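Local coordinates for MoaF-like domain-containing protein (Burkholderia vietnamiensis, PDB 5HAL) that is of unknown function but folds as a small antiparallel beta barrel of the calycin type and has been put forward as a putative beta-lactamase, at residues P16-K21 with D69-A74; A35-E38 with M43-A46; F97-A100 with D104-R107. All blocks are in the same frame, centred on the assembly; numbering follows the deposited sequence.

Interaction 1 (P16-K21 with D69-A74)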
# COMPACT_ATOMS: atom_id res chain seq x y z
N PRO A 16 8.88 -2.01 10.93
CA PRO A 16 8.05 -3.10 10.42
C PRO A 16 8.90 -4.11 9.68
O PRO A 16 9.98 -3.77 9.17
CB PRO A 16 7.09 -2.39 9.46
CG PRO A 16 7.89 -1.23 8.96
CD PRO A 16 8.73 -0.78 10.13
N PRO A 17 8.47 -5.38 9.61
CA PRO A 17 9.30 -6.39 8.95
C PRO A 17 9.45 -6.14 7.47
O PRO A 17 10.39 -6.67 6.87
CB PRO A 17 8.57 -7.71 9.22
CG PRO A 17 7.42 -7.36 10.12
CD PRO A 17 7.16 -5.91 10.01
N PHE A 18 8.56 -5.35 6.87
CA PHE A 18 8.63 -5.04 5.45
C PHE A 18 9.45 -3.79 5.14
O PHE A 18 9.52 -3.39 3.97
CB PHE A 18 7.21 -4.91 4.86
CG PHE A 18 6.25 -4.11 5.71
CD1 PHE A 18 5.41 -4.74 6.62
CD2 PHE A 18 6.17 -2.73 5.57
CE1 PHE A 18 4.51 -4.00 7.39
CE2 PHE A 18 5.27 -1.98 6.34
CZ PHE A 18 4.44 -2.61 7.24
N ALA A 19 10.10 -3.19 6.13
CA ALA A 19 10.93 -2.02 5.86
C ALA A 19 12.11 -2.40 4.97
O ALA A 19 12.67 -3.50 5.08
CB ALA A 19 11.45 -1.41 7.17
N GLY A 20 12.49 -1.50 4.07
CA GLY A 20 13.60 -1.76 3.18
C GLY A 20 13.29 -2.68 2.01
O GLY A 20 14.22 -3.15 1.35
N LYS A 21 12.01 -2.93 1.72
CA LYS A 21 11.59 -3.88 0.70
C LYS A 21 10.50 -3.27 -0.17
O LYS A 21 9.81 -2.33 0.24
CB LYS A 21 11.05 -5.18 1.35
CG LYS A 21 12.14 -5.95 2.11
CD LYS A 21 11.50 -6.99 3.02
CE LYS A 21 12.53 -7.59 3.97
NZ LYS A 21 11.85 -8.36 5.05
N ASP A 69 1.91 -12.13 10.26
CA ASP A 69 2.39 -11.63 8.97
C ASP A 69 1.38 -10.74 8.24
O ASP A 69 1.57 -10.47 7.04
CB ASP A 69 2.83 -12.78 8.06
CG ASP A 69 3.92 -13.64 8.68
OD1 ASP A 69 4.87 -13.08 9.25
OD2 ASP A 69 3.81 -14.88 8.59
N THR A 70 0.34 -10.26 8.92
CA THR A 70 -0.71 -9.46 8.32
C THR A 70 -0.79 -8.11 9.04
O THR A 70 -0.91 -8.08 10.27
CB THR A 70 -2.07 -10.18 8.40
OG1 THR A 70 -1.95 -11.49 7.86
CG2 THR A 70 -3.13 -9.43 7.60
N TYR A 71 -0.76 -7.02 8.27
CA TYR A 71 -0.66 -5.68 8.84
C TYR A 71 -1.70 -4.75 8.23
O TYR A 71 -1.97 -4.80 7.03
CB TYR A 71 0.76 -5.09 8.62
CG TYR A 71 1.82 -6.01 9.16
CD1 TYR A 71 2.40 -6.97 8.35
CD2 TYR A 71 2.18 -5.97 10.50
CE1 TYR A 71 3.34 -7.86 8.87
CE2 TYR A 71 3.12 -6.84 11.02
CZ TYR A 71 3.69 -7.79 10.19
OH TYR A 71 4.62 -8.65 10.70
N ALA A 72 -2.27 -3.88 9.07
CA ALA A 72 -3.04 -2.73 8.61
C ALA A 72 -2.08 -1.56 8.35
O ALA A 72 -1.44 -1.05 9.27
CB ALA A 72 -4.10 -2.36 9.65
N ILE A 73 -1.98 -1.15 7.09
CA ILE A 73 -1.08 -0.09 6.65
C ILE A 73 -1.95 1.03 6.10
O ILE A 73 -2.79 0.79 5.22
CB ILE A 73 -0.10 -0.62 5.60
CG1 ILE A 73 0.61 -1.87 6.15
CG2 ILE A 73 0.91 0.46 5.16
CD1 ILE A 73 1.49 -2.59 5.14
N ALA A 74 -1.78 2.25 6.62
CA ALA A 74 -2.67 3.36 6.25
C ALA A 74 -1.87 4.63 6.04
O ALA A 74 -0.85 4.87 6.67
CB ALA A 74 -3.76 3.62 7.32

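Interaction 2 (A35-E38 with M43-A46)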
# COMPACT_ATOMS: atom_id res chain seq x y z
N ALA A 35 7.01 0.63 -2.07
CA ALA A 35 8.42 0.52 -1.72
C ALA A 35 8.63 1.13 -0.34
O ALA A 35 8.60 2.36 -0.20
CB ALA A 35 9.32 1.21 -2.75
N TYR A 36 8.86 0.29 0.65
CA TYR A 36 9.00 0.74 2.02
C TYR A 36 10.45 1.13 2.30
O TYR A 36 11.35 0.29 2.23
CB TYR A 36 8.52 -0.34 2.99
CG TYR A 36 7.03 -0.51 2.82
CD1 TYR A 36 6.14 0.34 3.48
CD2 TYR A 36 6.51 -1.47 1.95
CE1 TYR A 36 4.77 0.21 3.31
CE2 TYR A 36 5.13 -1.61 1.77
CZ TYR A 36 4.27 -0.76 2.46
OH TYR A 36 2.91 -0.87 2.29
N ASP A 37 10.64 2.41 2.62
CA ASP A 37 11.93 2.94 3.05
C ASP A 37 12.47 2.17 4.25
O ASP A 37 11.71 1.67 5.08
CB ASP A 37 11.77 4.42 3.41
CG ASP A 37 13.10 5.16 3.49
OD1 ASP A 37 13.82 5.00 4.49
OD2 ASP A 37 13.44 5.88 2.53
N GLU A 38 13.80 2.08 4.34
CA GLU A 38 14.44 1.49 5.52
C GLU A 38 14.01 2.18 6.80
O GLU A 38 14.08 1.57 7.87
CB GLU A 38 15.98 1.55 5.42
CG GLU A 38 16.59 0.65 4.35
CD GLU A 38 18.12 0.54 4.41
OE1 GLU A 38 18.84 1.56 4.56
OE2 GLU A 38 18.62 -0.59 4.30
N MET A 43 6.90 5.41 2.61
CA MET A 43 6.68 4.48 1.52
C MET A 43 6.56 5.30 0.25
O MET A 43 5.92 6.36 0.25
CB MET A 43 5.42 3.61 1.75
CG MET A 43 5.21 2.51 0.71
SD MET A 43 4.27 3.06 -0.74
CE MET A 43 2.62 3.05 -0.06
N ARG A 44 7.22 4.85 -0.81
CA ARG A 44 7.10 5.43 -2.13
C ARG A 44 6.37 4.45 -3.05
O ARG A 44 6.72 3.26 -3.09
CB ARG A 44 8.48 5.78 -2.70
CG ARG A 44 9.27 6.76 -1.85
CD ARG A 44 10.70 6.92 -2.34
NE ARG A 44 11.46 7.89 -1.55
CZ ARG A 44 11.97 7.63 -0.35
NH1 ARG A 44 11.82 6.43 0.19
NH2 ARG A 44 12.67 8.56 0.30
N TYR A 45 5.37 4.94 -3.77
CA TYR A 45 4.57 4.09 -4.64
C TYR A 45 4.74 4.51 -6.09
O TYR A 45 5.13 5.64 -6.39
CB TYR A 45 3.07 4.11 -4.25
CG TYR A 45 2.39 5.48 -4.32
CD1 TYR A 45 1.87 5.98 -5.52
CD2 TYR A 45 2.24 6.25 -3.17
CE1 TYR A 45 1.23 7.23 -5.57
CE2 TYR A 45 1.62 7.49 -3.21
CZ TYR A 45 1.12 7.98 -4.40
OH TYR A 45 0.50 9.21 -4.40
N ALA A 46 4.49 3.55 -6.98
CA ALA A 46 4.45 3.80 -8.42
C ALA A 46 3.31 2.98 -9.00
O ALA A 46 3.29 1.76 -8.85
CB ALA A 46 5.78 3.43 -9.09
O HOH W 1 10.93 3.93 -0.85
O HOH W 2 14.02 8.65 3.24

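Interaction 3 (F97-A100 with D104-R107)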
# COMPACT_ATOMS: atom_id res chain seq x y z
N PHE A 97 -8.90 -0.32 0.86
CA PHE A 97 -10.01 0.60 0.94
C PHE A 97 -9.44 1.98 0.66
O PHE A 97 -8.50 2.40 1.33
CB PHE A 97 -10.66 0.55 2.33
CG PHE A 97 -11.06 -0.85 2.75
CD1 PHE A 97 -12.34 -1.31 2.52
CD2 PHE A 97 -10.14 -1.70 3.36
CE1 PHE A 97 -12.72 -2.61 2.90
CE2 PHE A 97 -10.51 -2.99 3.74
CZ PHE A 97 -11.82 -3.44 3.51
N PHE A 98 -10.00 2.66 -0.33
CA PHE A 98 -9.41 3.89 -0.85
C PHE A 98 -10.52 4.92 -0.97
O PHE A 98 -11.54 4.67 -1.63
CB PHE A 98 -8.70 3.59 -2.20
CG PHE A 98 -8.41 4.80 -3.05
CD1 PHE A 98 -8.93 4.89 -4.34
CD2 PHE A 98 -7.59 5.82 -2.59
CE1 PHE A 98 -8.65 6.01 -5.15
CE2 PHE A 98 -7.30 6.94 -3.39
CZ PHE A 98 -7.84 7.04 -4.67
N THR A 99 -10.37 6.04 -0.27
CA THR A 99 -11.31 7.15 -0.36
C THR A 99 -10.60 8.24 -1.14
O THR A 99 -9.63 8.84 -0.64
CB THR A 99 -11.74 7.65 1.02
OG1 THR A 99 -12.27 6.57 1.80
CG2 THR A 99 -12.80 8.74 0.87
N ALA A 100 -11.05 8.49 -2.37
CA ALA A 100 -10.46 9.55 -3.18
C ALA A 100 -10.78 10.92 -2.59
O ALA A 100 -11.70 11.07 -1.78
CB ALA A 100 -10.96 9.48 -4.62
N ASP A 104 -15.30 9.43 -3.51
CA ASP A 104 -15.57 8.10 -4.03
C ASP A 104 -14.82 7.06 -3.20
O ASP A 104 -13.64 7.22 -2.91
CB ASP A 104 -15.15 7.99 -5.50
CG ASP A 104 -15.92 8.94 -6.39
OD1 ASP A 104 -17.17 8.93 -6.36
OD2 ASP A 104 -15.28 9.72 -7.11
N PHE A 105 -15.52 6.00 -2.83
CA PHE A 105 -14.99 4.96 -1.95
C PHE A 105 -14.79 3.71 -2.79
O PHE A 105 -15.74 3.23 -3.42
CB PHE A 105 -15.96 4.70 -0.79
CG PHE A 105 -15.39 3.84 0.31
CD1 PHE A 105 -14.07 3.98 0.72
CD2 PHE A 105 -16.21 2.91 0.96
CE1 PHE A 105 -13.56 3.20 1.75
CE2 PHE A 105 -15.71 2.12 1.99
CZ PHE A 105 -14.39 2.26 2.39
N HIS A 106 -13.57 3.19 -2.80
CA HIS A 106 -13.21 2.07 -3.65
C HIS A 106 -12.65 0.93 -2.81
O HIS A 106 -11.76 1.15 -1.97
CB HIS A 106 -12.18 2.49 -4.71
CG HIS A 106 -12.69 3.51 -5.66
ND1 HIS A 106 -12.16 4.78 -5.76
CD2 HIS A 106 -13.72 3.47 -6.54
CE1 HIS A 106 -12.82 5.46 -6.67
NE2 HIS A 106 -13.78 4.70 -7.15
N ARG A 107 -13.16 -0.26 -3.03
CA ARG A 107 -12.66 -1.47 -2.39
C ARG A 107 -12.05 -2.35 -3.46
O ARG A 107 -12.67 -2.59 -4.50
CB ARG A 107 -13.78 -2.23 -1.68
CG ARG A 107 -14.56 -1.40 -0.69
CD ARG A 107 -15.98 -1.84 -0.74
NE ARG A 107 -16.64 -1.80 0.55
CZ ARG A 107 -17.56 -0.91 0.88
NH1 ARG A 107 -17.93 0.02 0.01
NH2 ARG A 107 -18.12 -0.96 2.08

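Interaction 1 (P16-K21 with D69-A74)
Phe18 drives the edge of its ring against the face of Tyr71, a T-shaped pair with centroids 5.4 Å apart and planes at 66°. The leading atom is CE1 of Phe18, which lies 3.8 Å from CD1 of Tyr71. Ile73, on the same side of the strand as Tyr71, points against the oncoming phenyl, and its CD1 methyl comes to 3.6 Å from CZ of Phe18. Within the loop, CB of Pro16 covers one face of the phenyl, 3.4 Å above its plane and displaced toward the rim. Phe18 holds its CG between the backbone N and the carbonyl carbon (chi1 44°), which sends the ring from the turn toward Tyr71 and Ile73. This is the tight, buried half of the contact, and it is wholly apolar.

The other half is a smaller, solvent-side touch, close at one point. Here CG of the exposed Pro17 meets only the phenol end of Tyr71, 3.1 Å from its OH, and no hydrogen bond spans the two segments. The polar link on this side stays inside the loop: NZ of Lys21 reaches back 2.9 Å to Pro17 O, nearly along the C=O axis, tying the exposed lysine over the type I turn of Pro16 to Ala19.

Around this pair, Tyr36 makes an edge-to-face contact with Phe18 and Phe89 also meets its ring, while Tyr61 of strand 56-67 touches its side chain. The loop thus lays an aromatic residue against the interior side chains of the barrel just before strand 22-27, while strand 70-76 is hydrogen-bonded to strands 56-67 and 82-88.

Interaction 2 (A35-E38 with M43-A46)
Ala35 and Arg44 form the hydrogen-bonded pair of an antiparallel hairpin, strands 30-36 and 42-49 of the closed barrel, with Ala35 N 2.8 Å from Arg44 O and Arg44 N 2.9 Å from Ala35 O. The next pair, Tyr36 and Met43, is non-hydrogen-bonded.

The apolar contact belongs to this second pair. With CG anti to the backbone N (chi1 -174°), Met43 lays that methylene over one face of the Tyr36 ring, 3.7 Å from its centroid, in a CH-pi contact. The chain then bends at its next two torsions, and SD adds a more distant Met-aromatic contact, 5.2 Å from the same centroid.

Charge gathers on the side of Arg44, where Asp37 lies just past the strand. Arg44 NH1 gives a fairly straight bond (163°) to the anti lone pair of Asp37 OD2 at 2.9 Å, nearly in the guanidinium plane. One water joins NH1 to Ala35 O, and a second bridges NH2 and OD2. The other carboxylate oxygen, OD1, accepts from Asp39 N.

The two sides therefore differ in chemistry: the buried one adds CH-pi and sulfur contacts to the backbone bonds, while the outer one adds a hydrated ion pair, whose strength water would probably temper.

Interaction 3 (F97-A100 with D104-R107)
Phe98 and His106 run alongside each other and meet at their rims without stacking; their centroids are 5.7 Å apart and their planes differ by 24°. Over one face of Phe98, at the ring centre, sits the backbone N of Ala100, 4.1 Å above the ring plane. One face of His106 is approached, toward the rim, by the carbonyl carbon of Asp104. The two strands make a beta hairpin of the barrel, 93-99 with 105-114, and run antiparallel at 163°.

On the face that carries Phe97, Thr99, Phe105 and Arg107, the ring of Phe105 crosses toward the partner strand. The first torsion of Phe105 (-169°) turns CG away from its own N and over toward the carbonyl side, which brings CD1 to 3.3 Å from Thr99 OG1 and lets CE1 and CZ lean on CB of Phe97. Phe105 also serves its own strand: CE2 lies 3.6 Å above one face of the Arg107 guanidinium, near its rim. Arg107 in turn sends the aliphatic CG obliquely against CD1 of Phe97, so the arginine touches one phenylalanine with CG and the other with its guanidinium.

All eight residues touch, yet none is buried, and the hairpin stands at the surface. A molecule of 1,2-ethanediol, probably from the crystallisation liquor, rests about 4 Å from the Phe98 side chain. Strand 82-88 lies beside strand 93-99 on the side away from 105-114; Phe97 touches Ile86 on one face and Phe98 touches Val83 on the other. Asp104 directs OD2 to Ser102 OG within the connecting loop.

Two backbone bonds fix the register at Phe98 and His106, N of each 2.8 Å from O of the other. Next to the loop, a third closes the hairpin: Ala100 N donates to Asp104 O at 2.9 Å.

From the N terminus, the chain first lays down 16-21, whose partner, 69-74, arrives 48 residues later; interaction 1 thus closes a long loop that holds the first four strands. Interaction 2 closes a short loop between neighbouring strands and lies wholly within that span. The two touch in space, since Lys21 O probably accepts a hydrogen bond from Tyr36 N at 2.8 Å and Ile73 packs on Tyr36. Interaction 3 opens only after interaction 1 is complete and closes the last hairpin, on the opposite side of the chain's centre. None crosses another, and all three belong to the one closed barrel.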